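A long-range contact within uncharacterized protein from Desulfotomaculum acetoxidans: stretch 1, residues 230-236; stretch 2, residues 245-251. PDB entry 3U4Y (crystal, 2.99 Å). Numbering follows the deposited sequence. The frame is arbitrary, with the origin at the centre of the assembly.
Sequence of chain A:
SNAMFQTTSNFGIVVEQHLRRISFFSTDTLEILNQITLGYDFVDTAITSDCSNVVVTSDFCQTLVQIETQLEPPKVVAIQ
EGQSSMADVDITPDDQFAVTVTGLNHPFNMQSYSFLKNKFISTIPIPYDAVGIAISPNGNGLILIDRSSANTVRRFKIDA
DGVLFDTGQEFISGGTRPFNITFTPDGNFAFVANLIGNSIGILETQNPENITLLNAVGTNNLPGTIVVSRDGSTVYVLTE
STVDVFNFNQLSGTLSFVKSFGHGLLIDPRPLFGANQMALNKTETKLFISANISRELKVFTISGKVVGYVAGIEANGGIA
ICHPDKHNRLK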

# COMPACT_ATOMS: atom_id res chain seq x y z
N ARG A 230 -4.38 13.80 -3.97
CA ARG A 230 -4.05 14.48 -2.72
C ARG A 230 -5.08 15.48 -2.18
O ARG A 230 -4.99 15.91 -1.02
CB ARG A 230 -2.64 15.06 -2.75
CG ARG A 230 -2.20 15.69 -4.08
CD ARG A 230 -0.77 16.28 -3.99
NE ARG A 230 0.25 15.49 -4.69
CZ ARG A 230 1.28 14.87 -4.11
NH1 ARG A 230 2.14 14.19 -4.85
NH2 ARG A 230 1.46 14.94 -2.79
N ASP A 231 -6.05 15.85 -3.02
CA ASP A 231 -7.19 16.68 -2.58
C ASP A 231 -8.38 15.85 -2.13
O ASP A 231 -9.29 16.36 -1.49
CB ASP A 231 -7.62 17.66 -3.66
CG ASP A 231 -8.20 16.97 -4.88
OD1 ASP A 231 -8.90 17.65 -5.67
OD2 ASP A 231 -7.94 15.75 -5.04
N GLY A 232 -8.37 14.57 -2.46
CA GLY A 232 -9.31 13.63 -1.88
C GLY A 232 -10.56 13.45 -2.71
O GLY A 232 -11.47 12.74 -2.31
N SER A 233 -10.59 14.07 -3.88
CA SER A 233 -11.80 14.11 -4.68
C SER A 233 -11.82 13.09 -5.80
O SER A 233 -12.86 12.90 -6.43
CB SER A 233 -11.93 15.47 -5.33
OG SER A 233 -11.03 15.53 -6.42
N THR A 234 -10.68 12.48 -6.09
CA THR A 234 -10.61 11.46 -7.14
C THR A 234 -10.00 10.15 -6.63
O THR A 234 -9.02 10.16 -5.90
CB THR A 234 -9.89 11.97 -8.40
OG1 THR A 234 -10.61 13.11 -8.91
CG2 THR A 234 -9.86 10.90 -9.46
N VAL A 235 -10.63 9.03 -6.99
CA VAL A 235 -10.28 7.72 -6.44
C VAL A 235 -10.14 6.67 -7.53
O VAL A 235 -11.08 6.45 -8.29
CB VAL A 235 -11.36 7.21 -5.49
CG1 VAL A 235 -11.03 5.80 -5.02
CG2 VAL A 235 -11.53 8.17 -4.32
N TYR A 236 -8.97 6.03 -7.58
CA TYR A 236 -8.63 5.08 -8.63
C TYR A 236 -8.52 3.70 -8.04
O TYR A 236 -7.81 3.51 -7.05
CB TYR A 236 -7.31 5.45 -9.28
CG TYR A 236 -7.28 6.82 -9.91
CD1 TYR A 236 -7.75 7.03 -11.20
CD2 TYR A 236 -6.78 7.91 -9.21
CE1 TYR A 236 -7.72 8.26 -11.77
CE2 TYR A 236 -6.75 9.15 -9.77
CZ TYR A 236 -7.22 9.33 -11.05
OH TYR A 236 -7.18 10.60 -11.60
N VAL A 245 -12.30 4.83 -12.13
CA VAL A 245 -12.17 6.06 -11.41
C VAL A 245 -13.50 6.54 -10.83
O VAL A 245 -14.54 6.49 -11.50
CB VAL A 245 -11.42 7.13 -12.25
CG1 VAL A 245 -11.44 6.75 -13.71
CG2 VAL A 245 -11.99 8.51 -12.00
N PHE A 246 -13.48 6.94 -9.57
CA PHE A 246 -14.63 7.55 -8.94
C PHE A 246 -14.31 8.97 -8.49
O PHE A 246 -13.16 9.31 -8.31
CB PHE A 246 -15.05 6.77 -7.70
CG PHE A 246 -15.32 5.33 -7.95
CD1 PHE A 246 -14.31 4.49 -8.40
CD2 PHE A 246 -16.57 4.80 -7.69
CE1 PHE A 246 -14.55 3.14 -8.61
CE2 PHE A 246 -16.82 3.47 -7.89
CZ PHE A 246 -15.81 2.63 -8.36
N ASN A 247 -15.34 9.77 -8.30
CA ASN A 247 -15.20 11.05 -7.64
C ASN A 247 -15.65 10.86 -6.22
O ASN A 247 -16.55 10.08 -5.96
CB ASN A 247 -16.10 12.08 -8.29
CG ASN A 247 -15.51 12.66 -9.55
OD1 ASN A 247 -16.17 12.68 -10.60
ND2 ASN A 247 -14.27 13.15 -9.47
N PHE A 248 -15.04 11.57 -5.28
CA PHE A 248 -15.47 11.49 -3.91
C PHE A 248 -16.01 12.81 -3.46
O PHE A 248 -15.53 13.86 -3.83
CB PHE A 248 -14.34 11.07 -3.00
CG PHE A 248 -14.77 10.73 -1.59
CD1 PHE A 248 -15.79 9.83 -1.36
CD2 PHE A 248 -14.12 11.30 -0.50
CE1 PHE A 248 -16.17 9.50 -0.08
CE2 PHE A 248 -14.50 10.98 0.79
CZ PHE A 248 -15.52 10.08 1.00
N ASN A 249 -17.05 12.75 -2.65
CA ASN A 249 -17.65 13.93 -2.11
C ASN A 249 -17.44 13.97 -0.61
O ASN A 249 -18.04 13.18 0.14
CB ASN A 249 -19.12 13.97 -2.43
CG ASN A 249 -19.77 15.18 -1.89
OD1 ASN A 249 -19.99 15.30 -0.68
ND2 ASN A 249 -20.03 16.13 -2.77
N GLN A 250 -16.60 14.90 -0.18
CA GLN A 250 -16.09 14.85 1.17
C GLN A 250 -17.04 15.34 2.25
O GLN A 250 -16.73 15.23 3.43
CB GLN A 250 -14.75 15.57 1.25
CG GLN A 250 -13.57 14.63 1.18
CD GLN A 250 -12.45 15.17 0.34
OE1 GLN A 250 -12.68 15.70 -0.75
NE2 GLN A 250 -11.22 15.06 0.85
N LEU A 251 -18.20 15.85 1.86
CA LEU A 251 -19.18 16.27 2.86
C LEU A 251 -20.19 15.18 3.13
O LEU A 251 -20.44 14.85 4.29
CB LEU A 251 -19.94 17.49 2.40
CG LEU A 251 -19.12 18.72 2.14
CD1 LEU A 251 -20.00 19.73 1.40
CD2 LEU A 251 -18.63 19.23 3.47

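What holds the two backbones in register? The strands run antiparallel, and V235 and F246 form the hydrogen-bonded pair between them: V235 N donates to F246 O at 2.9 Å, and F246 N donates to V235 O at 2.8 Å. One step back, F248 N reaches S233 O, also at 2.8 Å, so the ladder extends past the first strand residue into the turn before it. The carbonyls do double work. The CA of V245 lies 3.3 Å from V235 O, and the CA of N247 lies 3.2 Å from S233 O, both as CA-H...O contacts.

How do the side chains sort themselves on the sheet? T234, Y236, V245 and N247 share one face, V235 and F246 the other. On the first face Y236 adopts chi1 m, and its ring end comes nearer to the other strand than its CA-to-CB bond would suggest, bringing CD1 to 3.8 Å from V245 CB. T234, also m, places its CG2 4.1 Å from V245 CG2, so V245 meets side chains of two residues. Its own chi1, 18°, lies between wells; at 2.99 Å resolution that value deserves caution. On the other face V235, with chi1 t, sits with its CB 4.3 Å from F246 CB, and its CG2 reaches 4.2 Å from F248 CB.

Why do the ends of N247 and F248 behave differently? N247 takes chi1 m, at -80°, and its amide end approaches the first stretch: ND2 makes a weak hydrogen bond to S233 O at 3.4 Å, the same carbonyl that accepts from F248 N. F248 takes chi1 t, at -170°. Its CA-to-CB bond points toward the first stretch while the end of the side chain leads away, leaving CB 3.4 Å from G232 O, with that oxygen at the ring edge and near its plane.

What shapes the turn beside Q250? G232 has phi/psi of 93/5, where a CB would press against the preceding carbonyl oxygen; an ideally placed CB would also lie 2.2 Å from Q250 NE2. The absence of a side chain thus leaves room for the Q250 amide, whose NE2 donates to D231 O at 3.3 Å. Q250 gets there with chi1 and chi2 both between wells. D231, chi1 p, carries its carboxylate forward along its own stretch, where OD2 accepts a weak hydrogen bond from S233 N at 3.3 Å. S233, also p, points its CA-to-CB bond away from the second stretch, so its contribution across the contact comes from its backbone carbonyl.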